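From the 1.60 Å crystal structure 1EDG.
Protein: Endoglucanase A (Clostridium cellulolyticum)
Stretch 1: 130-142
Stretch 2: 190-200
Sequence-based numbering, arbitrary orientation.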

ATOM      1  N   GLY A 130       1.003 -20.201   2.602  1.00 14.43           N
ATOM      2  CA  GLY A 130       0.543 -19.021   3.319  1.00 15.13           C
ATOM      3  C   GLY A 130      -0.907 -19.122   3.747  1.00 14.89           C
ATOM      4  O   GLY A 130      -1.304 -20.114   4.360  1.00 15.05           O
ATOM      5  N   TYR A 131      -1.699 -18.102   3.431  1.00 12.75           N
ATOM      6  CA  TYR A 131      -3.118 -18.097   3.784  1.00 12.30           C
ATOM      7  C   TYR A 131      -3.955 -18.035   2.507  1.00 12.07           C
ATOM      8  O   TYR A 131      -3.435 -17.733   1.433  1.00 13.61           O
ATOM      9  CB  TYR A 131      -3.452 -16.913   4.720  1.00 11.37           C
ATOM     10  CG  TYR A 131      -3.418 -15.535   4.077  1.00 11.75           C
ATOM     11  CD1 TYR A 131      -2.230 -14.809   3.990  1.00 12.55           C
ATOM     12  CD2 TYR A 131      -4.569 -14.970   3.535  1.00 11.19           C
ATOM     13  CE1 TYR A 131      -2.192 -13.554   3.372  1.00 12.29           C
ATOM     14  CE2 TYR A 131      -4.541 -13.720   2.914  1.00 13.44           C
ATOM     15  CZ  TYR A 131      -3.347 -13.022   2.835  1.00 12.38           C
ATOM     16  OH  TYR A 131      -3.316 -11.802   2.197  1.00 12.13           O
ATOM     17  N   PHE A 132      -5.232 -18.384   2.612  1.00 11.71           N
ATOM     18  CA  PHE A 132      -6.152 -18.338   1.478  1.00 12.20           C
ATOM     19  C   PHE A 132      -7.496 -18.048   2.130  1.00 13.11           C
ATOM     20  O   PHE A 132      -7.971 -18.821   2.964  1.00 11.96           O
ATOM     21  CB  PHE A 132      -6.187 -19.668   0.715  1.00 12.66           C
ATOM     22  CG  PHE A 132      -6.846 -19.568  -0.631  1.00 13.18           C
ATOM     23  CD1 PHE A 132      -6.120 -19.164  -1.749  1.00 13.92           C
ATOM     24  CD2 PHE A 132      -8.202 -19.844  -0.783  1.00 14.38           C
ATOM     25  CE1 PHE A 132      -6.737 -19.034  -2.999  1.00 13.84           C
ATOM     26  CE2 PHE A 132      -8.827 -19.715  -2.031  1.00 13.55           C
ATOM     27  CZ  PHE A 132      -8.093 -19.310  -3.137  1.00 12.90           C
ATOM     28  N   PRO A 133      -8.106 -16.903   1.788  1.00 14.13           N
ATOM     29  CA  PRO A 133      -9.392 -16.457   2.333  1.00 15.08           C
ATOM     30  C   PRO A 133     -10.669 -17.188   1.910  1.00 15.81           C
ATOM     31  O   PRO A 133     -11.493 -16.635   1.184  1.00 15.58           O
ATOM     32  CB  PRO A 133      -9.424 -14.983   1.936  1.00 13.84           C
ATOM     33  CG  PRO A 133      -8.788 -15.007   0.594  1.00 13.67           C
ATOM     34  CD  PRO A 133      -7.591 -15.925   0.808  1.00 14.07           C
ATOM     35  N   SER A 134     -10.814 -18.431   2.359  1.00 16.82           N
ATOM     36  CA  SER A 134     -12.014 -19.223   2.090  1.00 18.38           C
ATOM     37  C   SER A 134     -12.158 -20.151   3.291  1.00 17.55           C
ATOM     38  O   SER A 134     -11.164 -20.485   3.946  1.00 15.40           O
ATOM     39  CB  SER A 134     -11.916 -20.004   0.770  1.00 18.88           C
ATOM     40  OG  SER A 134     -11.083 -21.144   0.878  1.00 23.00           O
ATOM     41  N   SER A 135     -13.391 -20.529   3.612  1.00 18.40           N
ATOM     42  CA  SER A 135     -13.656 -21.382   4.770  1.00 18.68           C
ATOM     43  C   SER A 135     -12.869 -22.685   4.852  1.00 16.98           C
ATOM     44  O   SER A 135     -12.422 -23.071   5.934  1.00 16.87           O
ATOM     45  CB  SER A 135     -15.154 -21.656   4.897  1.00 20.42           C
ATOM     46  OG  SER A 135     -15.842 -20.478   5.281  1.00 22.85           O
ATOM     47  N   GLN A 136     -12.663 -23.349   3.721  1.00 18.90           N
ATOM     48  CA  GLN A 136     -11.922 -24.607   3.741  1.00 22.07           C
ATOM     49  C   GLN A 136     -10.488 -24.422   4.230  1.00 21.34           C
ATOM     50  O   GLN A 136      -9.896 -25.339   4.809  1.00 19.93           O
ATOM     51  CB  GLN A 136     -11.916 -25.271   2.361  1.00 26.24           C
ATOM     52  CG  GLN A 136     -11.299 -26.671   2.380  1.00 33.60           C
ATOM     53  CD  GLN A 136     -11.387 -27.388   1.048  1.00 37.89           C
ATOM     54  OE1 GLN A 136     -11.210 -26.786  -0.014  1.00 40.91           O
ATOM     55  NE2 GLN A 136     -11.655 -28.686   1.097  1.00 40.74           N
ATOM     56  N   TYR A 137      -9.952 -23.218   4.052  1.00 18.63           N
ATOM     57  CA  TYR A 137      -8.582 -22.940   4.455  1.00 17.47           C
ATOM     58  C   TYR A 137      -8.403 -22.070   5.694  1.00 17.33           C
ATOM     59  O   TYR A 137      -7.293 -21.613   5.967  1.00 15.70           O
ATOM     60  CB  TYR A 137      -7.815 -22.349   3.273  1.00 18.89           C
ATOM     61  CG  TYR A 137      -7.690 -23.315   2.123  1.00 20.66           C
ATOM     62  CD1 TYR A 137      -6.696 -24.295   2.118  1.00 21.85           C
ATOM     63  CD2 TYR A 137      -8.588 -23.280   1.061  1.00 22.19           C
ATOM     64  CE1 TYR A 137      -6.603 -25.217   1.086  1.00 23.31           C
ATOM     65  CE2 TYR A 137      -8.507 -24.199   0.022  1.00 23.80           C
ATOM     66  CZ  TYR A 137      -7.514 -25.165   0.042  1.00 25.29           C
ATOM     67  OH  TYR A 137      -7.442 -26.091  -0.977  1.00 29.47           O
ATOM     68  N   MET A 138      -9.456 -21.908   6.491  1.00 15.76           N
ATOM     69  CA  MET A 138      -9.366 -21.074   7.686  1.00 17.34           C
ATOM     70  C   MET A 138      -8.376 -21.540   8.743  1.00 16.70           C
ATOM     71  O   MET A 138      -7.713 -20.718   9.373  1.00 16.29           O
ATOM     72  CB  MET A 138     -10.744 -20.859   8.318  1.00 20.69           C
ATOM     73  CG  MET A 138     -11.505 -19.656   7.764  1.00 27.76           C
ATOM     74  SD  MET A 138     -10.635 -18.058   7.977  1.00 32.02           S
ATOM     75  CE  MET A 138      -9.891 -17.888   6.349  1.00 31.15           C
ATOM     76  N   ALA A 139      -8.258 -22.853   8.927  1.00 15.06           N
ATOM     77  CA  ALA A 139      -7.347 -23.408   9.924  1.00 15.50           C
ATOM     78  C   ALA A 139      -5.898 -22.999   9.683  1.00 14.34           C
ATOM     79  O   ALA A 139      -5.245 -22.453  10.572  1.00 15.55           O
ATOM     80  CB  ALA A 139      -7.460 -24.926   9.957  1.00 17.08           C
ATOM     81  N   SER A 140      -5.394 -23.271   8.485  1.00 12.70           N
ATOM     82  CA  SER A 140      -4.021 -22.924   8.152  1.00 13.24           C
ATOM     83  C   SER A 140      -3.832 -21.409   8.038  1.00 12.41           C
ATOM     84  O   SER A 140      -2.802 -20.871   8.460  1.00 12.98           O
ATOM     85  CB  SER A 140      -3.596 -23.620   6.857  1.00 12.71           C
ATOM     86  OG  SER A 140      -4.598 -23.502   5.863  1.00 14.00           O
ATOM     87  N   SER A 141      -4.834 -20.728   7.484  1.00 11.45           N
ATOM     88  CA  SER A 141      -4.782 -19.273   7.319  1.00 12.06           C
ATOM     89  C   SER A 141      -4.621 -18.571   8.660  1.00 12.56           C
ATOM     90  O   SER A 141      -3.774 -17.686   8.800  1.00 12.73           O
ATOM     91  CB  SER A 141      -6.030 -18.757   6.598  1.00 10.69           C
ATOM     92  OG  SER A 141      -6.095 -19.245   5.263  1.00 12.43           O
ATOM     93  N   LYS A 142      -5.412 -18.976   9.649  1.00 11.98           N
ATOM     94  CA  LYS A 142      -5.324 -18.388  10.981  1.00 13.09           C
ATOM     95  C   LYS A 142      -3.957 -18.650  11.584  1.00 12.37           C
ATOM     96  O   LYS A 142      -3.367 -17.764  12.203  1.00 11.48           O
ATOM     97  CB  LYS A 142      -6.389 -18.971  11.906  1.00 15.89           C
ATOM     98  CG  LYS A 142      -7.787 -18.442  11.673  1.00 21.31           C
ATOM     99  CD  LYS A 142      -8.793 -19.234  12.501  1.00 24.37           C
ATOM    100  CE  LYS A 142      -9.926 -18.355  12.980  1.00 27.80           C
ATOM    101  NZ  LYS A 142      -9.461 -17.458  14.079  1.00 28.77           N
ATOM    102  N   VAL A 190     -18.598 -13.772  -1.006  1.00 22.02           N
ATOM    103  CA  VAL A 190     -19.172 -13.387   0.284  1.00 21.42           C
ATOM    104  C   VAL A 190     -18.506 -14.189   1.397  1.00 19.53           C
ATOM    105  O   VAL A 190     -18.201 -13.651   2.459  1.00 19.60           O
ATOM    106  CB  VAL A 190     -20.712 -13.560   0.315  1.00 23.55           C
ATOM    107  CG1 VAL A 190     -21.252 -13.275   1.713  1.00 22.93           C
ATOM    108  CG2 VAL A 190     -21.357 -12.610  -0.693  1.00 23.37           C
ATOM    109  N   ASP A 191     -18.258 -15.469   1.139  1.00 17.82           N
ATOM    110  CA  ASP A 191     -17.580 -16.320   2.110  1.00 17.64           C
ATOM    111  C   ASP A 191     -16.174 -15.744   2.342  1.00 16.34           C
ATOM    112  O   ASP A 191     -15.724 -15.614   3.482  1.00 15.95           O
ATOM    113  CB  ASP A 191     -17.477 -17.756   1.574  1.00 19.15           C
ATOM    114  CG  ASP A 191     -16.593 -18.642   2.437  1.00 20.91           C
ATOM    115  OD1 ASP A 191     -16.925 -18.853   3.620  1.00 22.41           O
ATOM    116  OD2 ASP A 191     -15.559 -19.128   1.931  1.00 22.57           O
ATOM    117  N   SER A 192     -15.512 -15.366   1.252  1.00 15.91           N
ATOM    118  CA  SER A 192     -14.164 -14.793   1.305  1.00 16.36           C
ATOM    119  C   SER A 192     -14.135 -13.504   2.144  1.00 15.50           C
ATOM    120  O   SER A 192     -13.279 -13.342   3.015  1.00 16.36           O
ATOM    121  CB  SER A 192     -13.657 -14.529  -0.118  1.00 17.29           C
ATOM    122  OG  SER A 192     -12.260 -14.297  -0.140  1.00 18.83           O
ATOM    123  N   ILE A 193     -15.103 -12.619   1.916  1.00 15.22           N
ATOM    124  CA  ILE A 193     -15.208 -11.359   2.649  1.00 13.75           C
ATOM    125  C   ILE A 193     -15.326 -11.616   4.150  1.00 15.31           C
ATOM    126  O   ILE A 193     -14.692 -10.935   4.963  1.00 14.76           O
ATOM    127  CB  ILE A 193     -16.425 -10.542   2.149  1.00 14.82           C
ATOM    128  CG1 ILE A 193     -16.142  -9.997   0.745  1.00 14.51           C
ATOM    129  CG2 ILE A 193     -16.772  -9.415   3.129  1.00 13.94           C
ATOM    130  CD1 ILE A 193     -17.330  -9.308   0.088  1.00 15.00           C
ATOM    131  N   ASN A 194     -16.128 -12.611   4.519  1.00 15.92           N
ATOM    132  CA  ASN A 194     -16.303 -12.958   5.927  1.00 17.19           C
ATOM    133  C   ASN A 194     -14.989 -13.497   6.490  1.00 14.82           C
ATOM    134  O   ASN A 194     -14.585 -13.141   7.599  1.00 13.59           O
ATOM    135  CB  ASN A 194     -17.435 -13.977   6.098  1.00 21.47           C
ATOM    136  CG  ASN A 194     -18.788 -13.420   5.671  1.00 27.07           C
ATOM    137  OD1 ASN A 194     -19.036 -12.210   5.756  1.00 29.76           O
ATOM    138  ND2 ASN A 194     -19.670 -14.299   5.206  1.00 29.09           N
ATOM    139  N   CYS A 195     -14.299 -14.323   5.703  1.00 12.93           N
ATOM    140  CA  CYS A 195     -13.017 -14.880   6.118  1.00 12.47           C
ATOM    141  C   CYS A 195     -11.989 -13.762   6.311  1.00 11.25           C
ATOM    142  O   CYS A 195     -11.176 -13.812   7.234  1.00 10.34           O
ATOM    143  CB  CYS A 195     -12.506 -15.885   5.083  1.00 14.46           C
ATOM    144  SG  CYS A 195     -13.359 -17.488   5.100  1.00 17.15           S
ATOM    145  N   ILE A 196     -12.030 -12.758   5.435  1.00 11.73           N
ATOM    146  CA  ILE A 196     -11.111 -11.626   5.521  1.00 11.56           C
ATOM    147  C   ILE A 196     -11.401 -10.832   6.799  1.00 10.98           C
ATOM    148  O   ILE A 196     -10.475 -10.404   7.494  1.00 11.03           O
ATOM    149  CB  ILE A 196     -11.196 -10.741   4.251  1.00 11.59           C
ATOM    150  CG1 ILE A 196     -10.621 -11.515   3.053  1.00 11.54           C
ATOM    151  CG2 ILE A 196     -10.465  -9.409   4.464  1.00 12.17           C
ATOM    152  CD1 ILE A 196     -10.840 -10.854   1.711  1.00 10.93           C
ATOM    153  N   ASN A 197     -12.679 -10.691   7.149  1.00 11.59           N
ATOM    154  CA  ASN A 197     -13.052  -9.990   8.378  1.00 11.31           C
ATOM    155  C   ASN A 197     -12.436 -10.726   9.575  1.00 11.08           C
ATOM    156  O   ASN A 197     -11.883 -10.101  10.488  1.00 10.60           O
ATOM    157  CB  ASN A 197     -14.583  -9.921   8.543  1.00 12.42           C
ATOM    158  CG  ASN A 197     -15.237  -8.907   7.613  1.00 13.41           C
ATOM    159  OD1 ASN A 197     -14.611  -7.931   7.192  1.00 13.82           O
ATOM    160  ND2 ASN A 197     -16.512  -9.123   7.306  1.00 13.30           N
ATOM    161  N   GLN A 198     -12.501 -12.059   9.547  1.00 11.12           N
ATOM    162  CA  GLN A 198     -11.948 -12.886  10.618  1.00 13.09           C
ATOM    163  C   GLN A 198     -10.423 -12.782  10.696  1.00 11.18           C
ATOM    164  O   GLN A 198      -9.861 -12.624  11.782  1.00 11.71           O
ATOM    165  CB  GLN A 198     -12.376 -14.351  10.442  1.00 17.79           C
ATOM    166  CG  GLN A 198     -13.895 -14.582  10.570  1.00 25.91           C
ATOM    167  CD  GLN A 198     -14.317 -16.025  10.280  1.00 30.03           C
ATOM    168  OE1 GLN A 198     -15.105 -16.287   9.364  1.00 32.35           O
ATOM    169  NE2 GLN A 198     -13.796 -16.965  11.064  1.00 32.03           N
ATOM    170  N   LEU A 199      -9.756 -12.847   9.548  1.00 10.43           N
ATOM    171  CA  LEU A 199      -8.298 -12.748   9.517  1.00  9.69           C
ATOM    172  C   LEU A 199      -7.794 -11.379   9.987  1.00  9.34           C
ATOM    173  O   LEU A 199      -6.786 -11.294  10.692  1.00  9.53           O
ATOM    174  CB  LEU A 199      -7.763 -13.114   8.131  1.00  9.22           C
ATOM    175  CG  LEU A 199      -7.989 -14.586   7.751  1.00  9.54           C
ATOM    176  CD1 LEU A 199      -7.595 -14.820   6.298  1.00 11.62           C
ATOM    177  CD2 LEU A 199      -7.223 -15.511   8.689  1.00  9.09           C
ATOM    178  N   ASN A 200      -8.512 -10.315   9.633  1.00  9.41           N
ATOM    179  CA  ASN A 200      -8.142  -8.971  10.080  1.00  8.53           C
ATOM    180  C   ASN A 200      -8.246  -8.924  11.606  1.00  8.70           C
ATOM    181  O   ASN A 200      -7.388  -8.360  12.291  1.00  9.41           O
ATOM    182  CB  ASN A 200      -9.065  -7.917   9.455  1.00  8.57           C
ATOM    183  CG  ASN A 200      -8.567  -7.424   8.114  1.00  9.23           C
ATOM    184  OD1 ASN A 200      -7.357  -7.339   7.886  1.00 11.29           O
ATOM    185  ND2 ASN A 200      -9.489  -7.070   7.229  1.00  7.85           N
TER

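The contact joins a loop and the first turn of a helix to one side of a second helix, with a polar cluster at the loop end and an apolar patch beyond it. Residues 190-200 are helical throughout, each backbone amide from N194 onward bonding to the carbonyl four residues earlier. Stretch 1 runs as loop from G130 to S134, passes through a short 3-10 segment at S135 and Q136, and enters a helix at M138. The two helices point in broadly the same direction, 32° apart, but their axes come no closer than 10.9 Å, which leaves room for side chains between them. The backbones approach more closely at the loop, where the CA atoms of S134 and S192 are 5.0 Å apart. Together the stretches bury 511 Å².

The hydrogen bonds gather at this close approach. The carboxylate of D191 reaches S135 with both oxygens: the backbone N of S135 donates to D191 OD2 (3.1 Å, with a nearly straight N-H...O angle of 166°), and S135 OG donates to D191 OD1 at 2.6 Å. One acidic side chain thus holds both the main chain and the side chain of the same serine at the start of the 3-10 segment. One helical residue further on, S192 OG donates to the carbonyl O of P133 at 2.8 Å. Proline has no amide hydrogen to give, but its carbonyl remains free to accept, and S192 CA also lies 3.2 Å from P133 O in a CA-H...O contact.

C195, one turn after D191, packs against the same segment. Its SG lies 3.4 Å from both S134 C and S135 N, packing against the peptide link that carries the donor to D191. The P133 ring adds an apolar contact, its CB 3.8 Å from I196 CG1.

Farther along, L199 takes over as the main apolar residue and has the largest covered area in the contact, 95 Å². Although its CA-to-CB bond points sideways, the end of its side chain comes nearer to stretch 1. M138 CE touches two residues of the second helix, 3.5 Å from C195 CB and 3.8 Å from L199 CD1. The same methyl of L199 meets the ring of Y131, with CD1 4.1 Å from Y131 CD2, while L199 CD2 lies 4.0 Å from S141 CB. S141 in turn braces its own stretch: F132 N donates to S141 OG at 2.9 Å, linking the loop to the helix that follows it.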